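Local coordinates for protein pyrrolidone-carboxylate peptidase (Pyrococcus furiosus, PDB 1X10) that removes an N-terminal pyroglutamyl (5-oxoproline) residue from peptides, working as a tetrameric thiol peptidase, at residues I16-R21 with V67-G72; L41-G46 with L139-Y144; E58-I63 with K156-M161; R127-Y132 with L193-V198. The protein carries 3 engineered substitutions. All coordinates share one frame; numbering follows the deposited sequence.

Contact 1 (I16-R21 with V67-G72); sequences INPTER and VGLAPG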
loop_
_atom_site.group_PDB
_atom_site.type_symbol
_atom_site.label_atom_id
_atom_site.label_comp_id
_atom_site.label_asym_id
_atom_site.label_seq_id
_atom_site.Cartn_x
_atom_site.Cartn_y
_atom_site.Cartn_z
ATOM N N ILE A 16 9.941 1.248 -21.381
ATOM C CA ILE A 16 8.743 1.494 -22.172
ATOM C C ILE A 16 7.690 2.307 -21.430
ATOM O O ILE A 16 7.740 2.472 -20.210
ATOM C CB ILE A 16 8.057 0.181 -22.608
ATOM C CG1 ILE A 16 7.400 -0.480 -21.395
ATOM C CG2 ILE A 16 9.075 -0.763 -23.247
ATOM C CD1 ILE A 16 6.523 -1.668 -21.736
ATOM N N ASN A 17 6.742 2.816 -22.204
ATOM C CA ASN A 17 5.614 3.568 -21.689
ATOM C C ASN A 17 4.462 2.992 -22.500
ATOM O O ASN A 17 4.373 3.209 -23.706
ATOM C CB ASN A 17 5.757 5.066 -21.976
ATOM C CG ASN A 17 4.671 5.882 -21.303
ATOM O OD1 ASN A 17 3.518 5.467 -21.262
ATOM N ND2 ASN A 17 5.037 7.045 -20.774
ATOM N N PRO A 18 3.569 2.238 -21.848
ATOM C CA PRO A 18 2.441 1.646 -22.567
ATOM C C PRO A 18 1.557 2.638 -23.328
ATOM O O PRO A 18 0.911 2.261 -24.308
ATOM C CB PRO A 18 1.685 0.896 -21.468
ATOM C CG PRO A 18 1.973 1.703 -20.248
ATOM C CD PRO A 18 3.453 1.996 -20.398
ATOM N N THR A 19 1.532 3.895 -22.895
ATOM C CA THR A 19 0.692 4.882 -23.577
ATOM C C THR A 19 1.246 5.254 -24.951
ATOM O O THR A 19 0.515 5.733 -25.814
ATOM C CB THR A 19 0.483 6.158 -22.715
ATOM O OG1 THR A 19 1.721 6.858 -22.552
ATOM C CG2 THR A 19 -0.065 5.773 -21.349
ATOM N N GLU A 20 2.538 5.022 -25.160
ATOM C CA GLU A 20 3.137 5.300 -26.460
ATOM C C GLU A 20 2.540 4.303 -27.458
ATOM O O GLU A 20 2.150 4.672 -28.567
ATOM C CB GLU A 20 4.660 5.138 -26.400
ATOM C CG GLU A 20 5.332 5.147 -27.766
ATOM C CD GLU A 20 6.838 5.356 -27.687
ATOM O OE1 GLU A 20 7.473 4.827 -26.753
ATOM O OE2 GLU A 20 7.393 6.041 -28.572
ATOM N N ARG A 21 2.462 3.039 -27.048
ATOM C CA ARG A 21 1.894 1.995 -27.900
ATOM C C ARG A 21 0.412 2.243 -28.147
ATOM O O ARG A 21 -0.086 2.026 -29.248
ATOM C CB ARG A 21 2.054 0.621 -27.253
ATOM C CG ARG A 21 3.408 -0.017 -27.441
ATOM C CD ARG A 21 3.452 -1.377 -26.752
ATOM N NE ARG A 21 2.495 -2.326 -27.319
ATOM C CZ ARG A 21 2.262 -3.536 -26.815
ATOM N NH1 ARG A 21 2.913 -3.939 -25.732
ATOM N NH2 ARG A 21 1.389 -4.353 -27.393
ATOM N N VAL A 67 -3.350 10.443 -22.705
ATOM C CA VAL A 67 -3.108 9.271 -21.875
ATOM C C VAL A 67 -1.690 9.252 -21.313
ATOM O O VAL A 67 -0.737 9.662 -21.974
ATOM C CB VAL A 67 -3.348 7.983 -22.696
ATOM C CG1 VAL A 67 -3.426 6.773 -21.778
ATOM C CG2 VAL A 67 -4.635 8.123 -23.518
ATOM N N GLY A 68 -1.565 8.773 -20.083
ATOM C CA GLY A 68 -0.263 8.707 -19.451
ATOM C C GLY A 68 -0.131 7.511 -18.529
ATOM O O GLY A 68 -1.124 6.879 -18.156
ATOM N N LEU A 69 1.111 7.200 -18.173
ATOM C CA LEU A 69 1.412 6.095 -17.281
ATOM C C LEU A 69 1.394 6.639 -15.849
ATOM O O LEU A 69 1.944 7.709 -15.582
ATOM C CB LEU A 69 2.804 5.544 -17.605
ATOM C CG LEU A 69 3.270 4.135 -17.214
ATOM C CD1 LEU A 69 4.671 4.243 -16.648
ATOM C CD2 LEU A 69 2.335 3.469 -16.228
ATOM N N ALA A 70 0.759 5.909 -14.935
ATOM C CA ALA A 70 0.704 6.313 -13.528
ATOM C C ALA A 70 1.257 5.173 -12.682
ATOM O O ALA A 70 0.507 4.328 -12.181
ATOM C CB ALA A 70 -0.726 6.622 -13.112
ATOM N N PRO A 71 2.585 5.126 -12.519
ATOM C CA PRO A 71 3.227 4.074 -11.727
ATOM C C PRO A 71 2.585 3.914 -10.351
ATOM O O PRO A 71 2.425 4.890 -9.623
ATOM C CB PRO A 71 4.674 4.554 -11.626
ATOM C CG PRO A 71 4.869 5.307 -12.910
ATOM C CD PRO A 71 3.582 6.093 -13.014
ATOM N N GLY A 72 2.210 2.689 -10.002
ATOM C CA GLY A 72 1.623 2.461 -8.692
ATOM C C GLY A 72 0.108 2.374 -8.655
ATOM O O GLY A 72 -0.453 1.727 -7.765
HETATM O O HOH W 1 3.390 9.199 -18.693
#
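Thr19 drives its methyl into the backbone of Gly68: CG2 lies 3.3 Å from Gly68 C and 3.5 Å from Gly68 CA, tight for carbon pairs. The same methyl also packs on Val67, whose CG1 is 3.5 Å from Thr19 CG2. With chi1 at 66°, Thr19 CG2 is anti to its own carbonyl carbon, while OG1 falls between the backbone N and that carbon. Further along the strand, Leu69 takes up the other side chains. Its CG sits 3.8 Å from Pro18 CD, the two groups crossing at about a right angle, and Leu69 CB lies against the Asn17 amide as those side chains run past each other in opposite senses.

The next shell fixes Thr19. Asn17 is the N-cap of helix 18-26, and its OD1 accepts two bonds from Thr19, one from the backbone N at 3.0 Å and one from OG1 at 2.6 Å. Both donors approach from the same face of the amide, the hydroxyl well above its plane and the N-H only slightly tilted from it. Thr19 OG1 in turn receives Phe8 N, and Asn17 ND2 is held by Glu9 O. A water accepts from Leu69 N (3.1 Å to the water oxygen) and, weakly, from Asn17 ND2, linking the two segments. Gly68 lies beside His166 and the engineered Ser142 of the active site.

The start of helix 18-26 is thereby seated on the C-terminal end of strand 63-69, which runs between parallel strands 2-8 and 161-167. Val167 of the latter touches Pro18, Thr19 and Val67.

Contact 2 (L41-G46 with L139-Y144); sequences LPVVFG and LYLSNY. Engineered in segment 139-144: Ser142 (natural residue Cys).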
loop_
_atom_site.group_PDB
_atom_site.type_symbol
_atom_site.label_atom_id
_atom_site.label_comp_id
_atom_site.label_asym_id
_atom_site.label_seq_id
_atom_site.Cartn_x
_atom_site.Cartn_y
_atom_site.Cartn_z
ATOM N N LEU A 41 3.914 12.171 -27.258
ATOM C CA LEU A 41 4.509 13.403 -26.745
ATOM C C LEU A 41 5.771 13.123 -25.944
ATOM O O LEU A 41 5.892 12.077 -25.304
ATOM C CB LEU A 41 3.511 14.132 -25.846
ATOM C CG LEU A 41 2.197 14.543 -26.506
ATOM C CD1 LEU A 41 1.261 15.145 -25.450
ATOM C CD2 LEU A 41 2.482 15.549 -27.614
ATOM N N PRO A 42 6.736 14.054 -25.972
ATOM C CA PRO A 42 7.972 13.853 -25.216
ATOM C C PRO A 42 7.702 14.170 -23.746
ATOM O O PRO A 42 6.829 14.980 -23.441
ATOM C CB PRO A 42 8.925 14.861 -25.852
ATOM C CG PRO A 42 8.001 16.013 -26.165
ATOM C CD PRO A 42 6.792 15.301 -26.758
ATOM N N VAL A 43 8.419 13.513 -22.841
ATOM C CA VAL A 43 8.243 13.778 -21.418
ATOM C C VAL A 43 9.283 14.850 -21.094
ATOM O O VAL A 43 10.266 14.613 -20.389
ATOM C CB VAL A 43 8.485 12.506 -20.572
ATOM C CG1 VAL A 43 8.284 12.813 -19.090
ATOM C CG2 VAL A 43 7.506 11.409 -20.999
ATOM N N VAL A 44 9.037 16.040 -21.633
ATOM C CA VAL A 44 9.938 17.174 -21.483
ATOM C C VAL A 44 9.139 18.468 -21.405
ATOM O O VAL A 44 8.359 18.768 -22.301
ATOM C CB VAL A 44 10.876 17.272 -22.707
ATOM C CG1 VAL A 44 11.820 18.469 -22.552
ATOM C CG2 VAL A 44 11.648 15.964 -22.881
ATOM N N PHE A 45 9.329 19.236 -20.337
ATOM C CA PHE A 45 8.612 20.495 -20.208
ATOM C C PHE A 45 9.046 21.428 -21.338
ATOM O O PHE A 45 10.207 21.422 -21.742
ATOM C CB PHE A 45 8.906 21.152 -18.858
ATOM C CG PHE A 45 8.362 20.394 -17.680
ATOM C CD1 PHE A 45 9.208 19.668 -16.846
ATOM C CD2 PHE A 45 7.000 20.416 -17.399
ATOM C CE1 PHE A 45 8.702 18.978 -15.741
ATOM C CE2 PHE A 45 6.483 19.733 -16.301
ATOM C CZ PHE A 45 7.337 19.012 -15.467
ATOM N N GLY A 46 8.111 22.232 -21.834
ATOM C CA GLY A 46 8.419 23.145 -22.921
ATOM C C GLY A 46 8.220 22.459 -24.259
ATOM O O GLY A 46 7.284 22.772 -24.996
ATOM N N LEU A 139 1.692 16.786 -10.726
ATOM C CA LEU A 139 2.137 18.111 -11.163
ATOM C C LEU A 139 3.373 17.959 -12.048
ATOM O O LEU A 139 4.265 18.817 -12.063
ATOM C CB LEU A 139 2.461 18.994 -9.946
ATOM C CG LEU A 139 1.275 19.315 -9.029
ATOM C CD1 LEU A 139 1.716 20.162 -7.832
ATOM C CD2 LEU A 139 0.243 20.058 -9.838
ATOM N N TYR A 140 3.398 16.855 -12.791
ATOM C CA TYR A 140 4.490 16.523 -13.694
ATOM C C TYR A 140 3.998 16.739 -15.131
ATOM O O TYR A 140 3.196 17.632 -15.379
ATOM C CB TYR A 140 4.915 15.070 -13.441
ATOM C CG TYR A 140 6.205 14.611 -14.099
ATOM C CD1 TYR A 140 7.392 15.329 -13.948
ATOM C CD2 TYR A 140 6.248 13.413 -14.819
ATOM C CE1 TYR A 140 8.592 14.864 -14.493
ATOM C CE2 TYR A 140 7.444 12.938 -15.371
ATOM C CZ TYR A 140 8.609 13.668 -15.202
ATOM O OH TYR A 140 9.786 13.200 -15.740
ATOM N N LEU A 141 4.449 15.928 -16.084
ATOM C CA LEU A 141 4.024 16.145 -17.464
ATOM C C LEU A 141 2.586 15.793 -17.827
ATOM O O LEU A 141 2.015 16.420 -18.714
ATOM C CB LEU A 141 4.998 15.463 -18.425
ATOM C CG LEU A 141 6.117 16.484 -18.679
ATOM C CD1 LEU A 141 7.463 15.832 -18.679
ATOM C CD2 LEU A 141 5.838 17.224 -19.974
ATOM N N SER A 142 1.991 14.813 -17.156
ATOM C CA SER A 142 0.608 14.461 -17.465
ATOM C C SER A 142 -0.300 15.654 -17.181
ATOM O O SER A 142 -1.106 16.036 -18.027
ATOM C CB SER A 142 0.160 13.256 -16.637
ATOM O OG SER A 142 0.858 12.090 -17.047
ATOM N N ASN A 143 -0.161 16.242 -15.995
ATOM C CA ASN A 143 -0.969 17.396 -15.610
ATOM C C ASN A 143 -0.677 18.589 -16.520
ATOM O O ASN A 143 -1.572 19.359 -16.869
ATOM C CB ASN A 143 -0.674 17.782 -14.158
ATOM C CG ASN A 143 -1.400 19.032 -13.732
ATOM O OD1 ASN A 143 -2.608 19.014 -13.491
ATOM N ND2 ASN A 143 -0.664 20.141 -13.645
ATOM N N TYR A 144 0.591 18.726 -16.887
ATOM C CA TYR A 144 1.072 19.800 -17.752
ATOM C C TYR A 144 0.295 19.783 -19.074
ATOM O O TYR A 144 -0.283 20.793 -19.481
ATOM C CB TYR A 144 2.570 19.587 -17.994
ATOM C CG TYR A 144 3.282 20.597 -18.869
ATOM C CD1 TYR A 144 3.567 21.886 -18.410
ATOM C CD2 TYR A 144 3.760 20.228 -20.127
ATOM C CE1 TYR A 144 4.327 22.778 -19.185
ATOM C CE2 TYR A 144 4.513 21.103 -20.902
ATOM C CZ TYR A 144 4.796 22.371 -20.426
ATOM O OH TYR A 144 5.579 23.204 -21.187
#
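Val43 and Leu141 bring the backbones to a CA separation of 6.2 Å, where loop 41-46, folded through an inverse gamma turn centred on Val43, faces the first turn of helix 141-156. Phe45 carries much of the packing, set among Tyr140, Leu141 and Tyr144. Its CG, anti to the carbonyl carbon (chi1 -67°), starts the ring off toward Leu141 and Tyr144. Leu141 CG makes a CH-pi contact over one ring face, 4.2 Å from the Phe45 centroid and offset toward the rim. The ring edge is directed at Tyr144: CD2 of Phe45 stands over the centre of the Tyr144 ring, a T-shaped pair with planes at 86° and centroids 5.2 Å apart. Tyr140 completes the aromatic cluster, its plane steeply inclined to that of Phe45 (84°) and its CD1 4.0 Å from Phe45 CZ; CE2 of the same tyrosine lies 3.8 Å from Val43 CG1.

One bond spans the segments: Gly46 N donates to Tyr144 OH at 2.8 Å, tying the residue that N-caps helix 47-59 to helix 141-156. The Tyr140 hydroxyl bonds Pro91 O instead. Leu141 CD2 touches the Val44 backbone, 3.8 Å from Val44 O.

Ser142, engineered in place of the natural active-site cysteine, follows Leu141 in the first helical turn, and its OG bonds NE2 of His166. The cluster thus packs loop 41-46 against Tyr140, Leu141 and Tyr144, around that position. The loop joins strand 34-41 to helix 47-59, whose Ala48 and Lys49 touch Leu141 and Tyr144, while Phe8 at the end of strand 2-8 reaches both Val43 and Ser142.

Contact 3 (E58-I63 with K156-M161); sequences EIKPDI and KGYPKM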
loop_
_atom_site.group_PDB
_atom_site.type_symbol
_atom_site.label_atom_id
_atom_site.label_comp_id
_atom_site.label_asym_id
_atom_site.label_seq_id
_atom_site.Cartn_x
_atom_site.Cartn_y
_atom_site.Cartn_z
ATOM N N GLU A 58 -2.748 21.653 -35.938
ATOM C CA GLU A 58 -2.670 20.863 -37.159
ATOM C C GLU A 58 -3.956 20.076 -37.401
ATOM O O GLU A 58 -4.555 20.147 -38.473
ATOM C CB GLU A 58 -1.501 19.880 -37.059
ATOM C CG GLU A 58 -1.336 18.962 -38.261
ATOM C CD GLU A 58 -0.576 17.689 -37.921
ATOM O OE1 GLU A 58 0.442 17.779 -37.203
ATOM O OE2 GLU A 58 -0.993 16.601 -38.378
ATOM N N ILE A 59 -4.371 19.332 -36.381
ATOM C CA ILE A 59 -5.551 18.481 -36.458
ATOM C C ILE A 59 -6.872 19.153 -36.096
ATOM O O ILE A 59 -7.905 18.854 -36.693
ATOM C CB ILE A 59 -5.357 17.243 -35.555
ATOM C CG1 ILE A 59 -4.104 16.481 -35.999
ATOM C CG2 ILE A 59 -6.591 16.349 -35.605
ATOM C CD1 ILE A 59 -3.709 15.342 -35.079
ATOM N N LYS A 60 -6.832 20.062 -35.126
ATOM C CA LYS A 60 -8.027 20.759 -34.656
ATOM C C LYS A 60 -9.097 19.724 -34.302
ATOM O O LYS A 60 -10.185 19.718 -34.867
ATOM C CB LYS A 60 -8.558 21.722 -35.730
ATOM C CG LYS A 60 -7.564 22.799 -36.156
ATOM C CD LYS A 60 -8.241 23.867 -37.009
ATOM C CE LYS A 60 -7.224 24.760 -37.709
ATOM N NZ LYS A 60 -6.330 25.439 -36.750
ATOM N N PRO A 61 -8.791 18.836 -33.342
ATOM C CA PRO A 61 -9.703 17.779 -32.892
ATOM C C PRO A 61 -10.928 18.313 -32.166
ATOM O O PRO A 61 -10.887 19.383 -31.558
ATOM C CB PRO A 61 -8.839 16.940 -31.943
ATOM C CG PRO A 61 -7.431 17.422 -32.172
ATOM C CD PRO A 61 -7.581 18.858 -32.507
ATOM N N ASP A 62 -12.016 17.557 -32.238
ATOM C CA ASP A 62 -13.254 17.913 -31.555
ATOM C C ASP A 62 -13.128 17.375 -30.137
ATOM O O ASP A 62 -13.683 17.929 -29.185
ATOM C CB ASP A 62 -14.445 17.247 -32.241
ATOM C CG ASP A 62 -14.691 17.793 -33.623
ATOM O OD1 ASP A 62 -15.208 18.927 -33.725
ATOM O OD2 ASP A 62 -14.351 17.092 -34.601
ATOM N N ILE A 63 -12.388 16.277 -30.018
ATOM C CA ILE A 63 -12.159 15.607 -28.742
ATOM C C ILE A 63 -10.680 15.278 -28.570
ATOM O O ILE A 63 -10.038 14.770 -29.493
ATOM C CB ILE A 63 -12.944 14.276 -28.664
ATOM C CG1 ILE A 63 -14.446 14.545 -28.798
ATOM C CG2 ILE A 63 -12.617 13.553 -27.353
ATOM C CD1 ILE A 63 -15.287 13.281 -28.924
ATOM N N LYS A 156 -9.290 28.778 -27.389
ATOM C CA LYS A 156 -9.465 28.657 -28.831
ATOM C C LYS A 156 -10.806 28.093 -29.295
ATOM O O LYS A 156 -11.113 28.121 -30.486
ATOM C CB LYS A 156 -8.336 27.804 -29.406
ATOM C CG LYS A 156 -6.953 28.409 -29.255
ATOM C CD LYS A 156 -6.767 29.578 -30.206
ATOM C CE LYS A 156 -5.296 29.929 -30.363
ATOM N NZ LYS A 156 -5.082 30.904 -31.473
ATOM N N GLY A 157 -11.601 27.569 -28.371
ATOM C CA GLY A 157 -12.892 27.027 -28.763
ATOM C C GLY A 157 -12.866 25.573 -29.205
ATOM O O GLY A 157 -13.913 24.987 -29.496
ATOM N N TYR A 158 -11.673 24.993 -29.269
ATOM C CA TYR A 158 -11.509 23.593 -29.644
ATOM C C TYR A 158 -10.239 23.103 -28.958
ATOM O O TYR A 158 -9.307 23.875 -28.754
ATOM C CB TYR A 158 -11.374 23.443 -31.169
ATOM C CG TYR A 158 -10.033 23.871 -31.727
ATOM C CD1 TYR A 158 -8.952 22.986 -31.760
ATOM C CD2 TYR A 158 -9.839 25.166 -32.206
ATOM C CE1 TYR A 158 -7.713 23.382 -32.256
ATOM C CE2 TYR A 158 -8.605 25.572 -32.705
ATOM C CZ TYR A 158 -7.547 24.677 -32.726
ATOM O OH TYR A 158 -6.325 25.081 -33.207
ATOM N N PRO A 159 -10.190 21.816 -28.580
ATOM C CA PRO A 159 -11.252 20.819 -28.759
ATOM C C PRO A 159 -12.457 21.112 -27.870
ATOM O O PRO A 159 -12.326 21.780 -26.847
ATOM C CB PRO A 159 -10.563 19.513 -28.370
ATOM C CG PRO A 159 -9.595 19.953 -27.317
ATOM C CD PRO A 159 -9.015 21.213 -27.926
ATOM N N LYS A 160 -13.625 20.611 -28.264
ATOM C CA LYS A 160 -14.845 20.821 -27.486
ATOM C C LYS A 160 -14.738 20.070 -26.163
ATOM O O LYS A 160 -15.223 20.532 -25.131
ATOM C CB LYS A 160 -16.066 20.311 -28.252
ATOM C CG LYS A 160 -16.238 20.906 -29.640
ATOM C CD LYS A 160 -17.367 20.206 -30.387
ATOM C CE LYS A 160 -17.435 20.645 -31.843
ATOM N NZ LYS A 160 -18.483 19.893 -32.592
ATOM N N MET A 161 -14.113 18.897 -26.208
ATOM C CA MET A 161 -13.924 18.076 -25.016
ATOM C C MET A 161 -12.453 17.717 -24.881
ATOM O O MET A 161 -11.794 17.377 -25.866
ATOM C CB MET A 161 -14.720 16.774 -25.101
ATOM C CG MET A 161 -16.219 16.926 -25.203
ATOM S SD MET A 161 -16.992 15.285 -25.206
ATOM C CE MET A 161 -18.306 15.555 -24.015
#
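Lys60, the first residue beyond helix 47-59 and in a positive-phi conformation, lays its CB over one face of the Tyr158 ring, 3.9 Å from CE1. The chain then crosses the ring obliquely, with CG near CZ and the phenol oxygen; its NZ bonds back to Glu57 O. Pro61 follows with its carbonyl: O meets Pro159 CA at 3.2 Å in a CA-H...O contact, just past the cis peptide between Tyr158 and Pro159. Here the two segments enter the parallel pair of strands 63-69 and 161-167 in the α/β sheet, each strand being preceded by a helix, 47-59 and 141-156. Asp62 starts the pairing. Its O accepts Met161 N at 3.2 Å, nearly straight (161°) and in the carbonyl plane, and more weakly Lys160 N. The Asp62 carboxylate lies beside the extended Lys160 chain, both pointing the same way, and OD1 forms a salt bridge to NZ at 3.6 Å while OD2 accepts from the backbone N of Lys2. Ile63 pairs with Met161 in a parallel bridge, their CA atoms 4.8 Å apart. Ile63 CG1 packs near Met161 CB on the sheet face that meets helix 189-206, and Ile63 CA approaches Met161 O at 3.4 Å.

Contact 4 (R127-Y132 with L193-V198); sequences RGIPAY and LEAVKV
Different first torsions start Arg127 and Glu194 toward each other: Arg127 CG is anti to the carbonyl carbon (chi1 -73°), whereas Glu194 CG is anti to the backbone N (chi1 180°). Bends at chi2 and chi3 of Arg127 and at chi2 of Glu194 carry the charged ends on. The contact sits at the exit of helix 117-126, closed by a Schellman motif at Gly128 with positive phi, where the chain turns toward strand 131-134 and passes beside helix 189-206.

The ionic part is loose. Arg127 NH2 and Glu194 OE1 form a long salt bridge at 3.8 Å, with the guanidinium and carboxylate planes 48° apart and the two chains crossing at about a right angle. NE of Arg127 is similarly distant from the same Glu194 oxygen. A second, weak ion pair reaches Glu201, two turns further along the helix, and Lys123 brings a like charge close to the guanidinium.

Inward of these charges, Ile129 supplies the apolar packing. Its CD1 lies 4.1 Å from Glu194 CG, so the aliphatic part of the glutamate also serves as a packing surface, and its CG2 stands 4.3 Å from Ala195 CB. Ile76 of strand 76-83 touches both Ile129 and Ala195, and Leu124 of helix 117-126 lies on Ala195 and Val198. Farther along the first segment, Pro130 and Tyr132 pack on Pro171 and Ile178 of a third subunit.

Arg127 and Val198 reach toward each other tip to tip, and Val198 CG2 ends 4.0 Å above the guanidinium plane, over its centre.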
loop_
_atom_site.group_PDB
_atom_site.type_symbol
_atom_site.label_atom_id
_atom_site.label_comp_id
_atom_site.label_asym_id
_atom_site.label_seq_id
_atom_site.Cartn_x
_atom_site.Cartn_y
_atom_site.Cartn_z
ATOM N N ARG A 127 -17.880 -2.986 -18.756
ATOM C CA ARG A 127 -16.981 -3.798 -19.567
ATOM C C ARG A 127 -16.073 -4.645 -18.676
ATOM O O ARG A 127 -15.222 -5.380 -19.173
ATOM C CB ARG A 127 -16.111 -2.905 -20.455
ATOM C CG ARG A 127 -16.832 -2.270 -21.634
ATOM C CD ARG A 127 -17.170 -3.309 -22.694
ATOM N NE ARG A 127 -16.864 -2.823 -24.036
ATOM C CZ ARG A 127 -17.478 -1.800 -24.625
ATOM N NH1 ARG A 127 -18.443 -1.148 -23.992
ATOM N NH2 ARG A 127 -17.124 -1.425 -25.848
ATOM N N GLY A 128 -16.250 -4.527 -17.363
ATOM C CA GLY A 128 -15.434 -5.291 -16.436
ATOM C C GLY A 128 -14.039 -4.710 -16.289
ATOM O O GLY A 128 -13.089 -5.413 -15.936
ATOM N N ILE A 129 -13.914 -3.417 -16.565
ATOM C CA ILE A 129 -12.625 -2.743 -16.453
ATOM C C ILE A 129 -12.589 -1.847 -15.213
ATOM O O ILE A 129 -13.306 -0.848 -15.134
ATOM C CB ILE A 129 -12.346 -1.875 -17.697
ATOM C CG1 ILE A 129 -12.314 -2.756 -18.950
ATOM C CG2 ILE A 129 -11.025 -1.126 -17.525
ATOM C CD1 ILE A 129 -12.111 -1.991 -20.242
ATOM N N PRO A 130 -11.761 -2.198 -14.218
ATOM C CA PRO A 130 -11.716 -1.343 -13.027
ATOM C C PRO A 130 -11.243 0.069 -13.369
ATOM O O PRO A 130 -10.229 0.261 -14.051
ATOM C CB PRO A 130 -10.761 -2.087 -12.089
ATOM C CG PRO A 130 -9.966 -2.980 -12.999
ATOM C CD PRO A 130 -10.956 -3.416 -14.036
ATOM N N ALA A 131 -11.996 1.057 -12.903
ATOM C CA ALA A 131 -11.673 2.448 -13.173
ATOM C C ALA A 131 -12.281 3.339 -12.103
ATOM O O ALA A 131 -13.309 3.004 -11.505
ATOM C CB ALA A 131 -12.207 2.848 -14.553
ATOM N N TYR A 132 -11.641 4.474 -11.855
ATOM C CA TYR A 132 -12.138 5.421 -10.870
ATOM C C TYR A 132 -11.750 6.836 -11.292
ATOM O O TYR A 132 -10.941 7.023 -12.214
ATOM C CB TYR A 132 -11.572 5.091 -9.485
ATOM C CG TYR A 132 -10.080 5.267 -9.358
ATOM C CD1 TYR A 132 -9.538 6.450 -8.859
ATOM C CD2 TYR A 132 -9.205 4.244 -9.727
ATOM C CE1 TYR A 132 -8.163 6.613 -8.728
ATOM C CE2 TYR A 132 -7.830 4.395 -9.599
ATOM C CZ TYR A 132 -7.318 5.584 -9.098
ATOM O OH TYR A 132 -5.961 5.740 -8.962
ATOM N N LEU A 193 -5.661 -0.470 -23.435
ATOM C CA LEU A 193 -5.991 -0.012 -24.779
ATOM C C LEU A 193 -7.502 0.059 -24.962
ATOM O O LEU A 193 -8.028 1.054 -25.468
ATOM C CB LEU A 193 -5.379 -0.954 -25.822
ATOM C CG LEU A 193 -5.713 -0.698 -27.296
ATOM C CD1 LEU A 193 -5.234 0.693 -27.716
ATOM C CD2 LEU A 193 -5.050 -1.772 -28.158
ATOM N N GLU A 194 -8.201 -0.989 -24.540
ATOM C CA GLU A 194 -9.653 -1.035 -24.671
ATOM C C GLU A 194 -10.305 0.076 -23.850
ATOM O O GLU A 194 -11.303 0.664 -24.267
ATOM C CB GLU A 194 -10.190 -2.401 -24.224
ATOM C CG GLU A 194 -11.708 -2.531 -24.325
ATOM C CD GLU A 194 -12.213 -2.543 -25.760
ATOM O OE1 GLU A 194 -13.447 -2.454 -25.958
ATOM O OE2 GLU A 194 -11.386 -2.649 -26.694
ATOM N N ALA A 195 -9.736 0.363 -22.684
ATOM C CA ALA A 195 -10.262 1.413 -21.823
ATOM C C ALA A 195 -10.245 2.750 -22.565
ATOM O O ALA A 195 -11.215 3.500 -22.517
ATOM C CB ALA A 195 -9.433 1.511 -20.531
ATOM N N VAL A 196 -9.139 3.044 -23.246
ATOM C CA VAL A 196 -9.025 4.289 -23.997
ATOM C C VAL A 196 -10.021 4.298 -25.161
ATOM O O VAL A 196 -10.634 5.322 -25.450
ATOM C CB VAL A 196 -7.580 4.491 -24.534
ATOM C CG1 VAL A 196 -7.504 5.756 -25.388
ATOM C CG2 VAL A 196 -6.609 4.598 -23.366
ATOM N N LYS A 197 -10.185 3.154 -25.826
ATOM C CA LYS A 197 -11.126 3.062 -26.938
ATOM C C LYS A 197 -12.534 3.342 -26.419
ATOM O O LYS A 197 -13.313 4.051 -27.054
ATOM C CB LYS A 197 -11.091 1.670 -27.579
ATOM C CG LYS A 197 -9.843 1.376 -28.392
ATOM C CD LYS A 197 -9.951 0.019 -29.085
ATOM C CE LYS A 197 -8.656 -0.332 -29.813
ATOM N NZ LYS A 197 -8.684 -1.703 -30.407
ATOM N N VAL A 198 -12.857 2.779 -25.260
ATOM C CA VAL A 198 -14.169 2.990 -24.663
ATOM C C VAL A 198 -14.400 4.465 -24.337
ATOM O O VAL A 198 -15.480 4.999 -24.584
ATOM C CB VAL A 198 -14.337 2.161 -23.380
ATOM C CG1 VAL A 198 -15.624 2.566 -22.665
ATOM C CG2 VAL A 198 -14.366 0.670 -23.729
#

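In the fold
Three contacts involve the central mixed sheet: contact 1 at the C-terminal end of strand 63-69, contact 3 where that strand and strand 161-167 begin, and contact 4 at the entry to strand 131-134. Contacts 1 and 3 lie toward opposite ends of one strand, their centres about 23 Å apart. Contact 2 packs a loop on the start of helix 141-156, whose far end leads into contact 3. Contacts 1 and 2, with centres about 13 Å apart, touch beside the active site through Gly68 and Ser142. Contact 1 also meets contact 4 through Val67 and Val196. Along the chain every pair of contacts crosses except 1 and 4, which follow in series, so distant sequence is gathered into one compact domain.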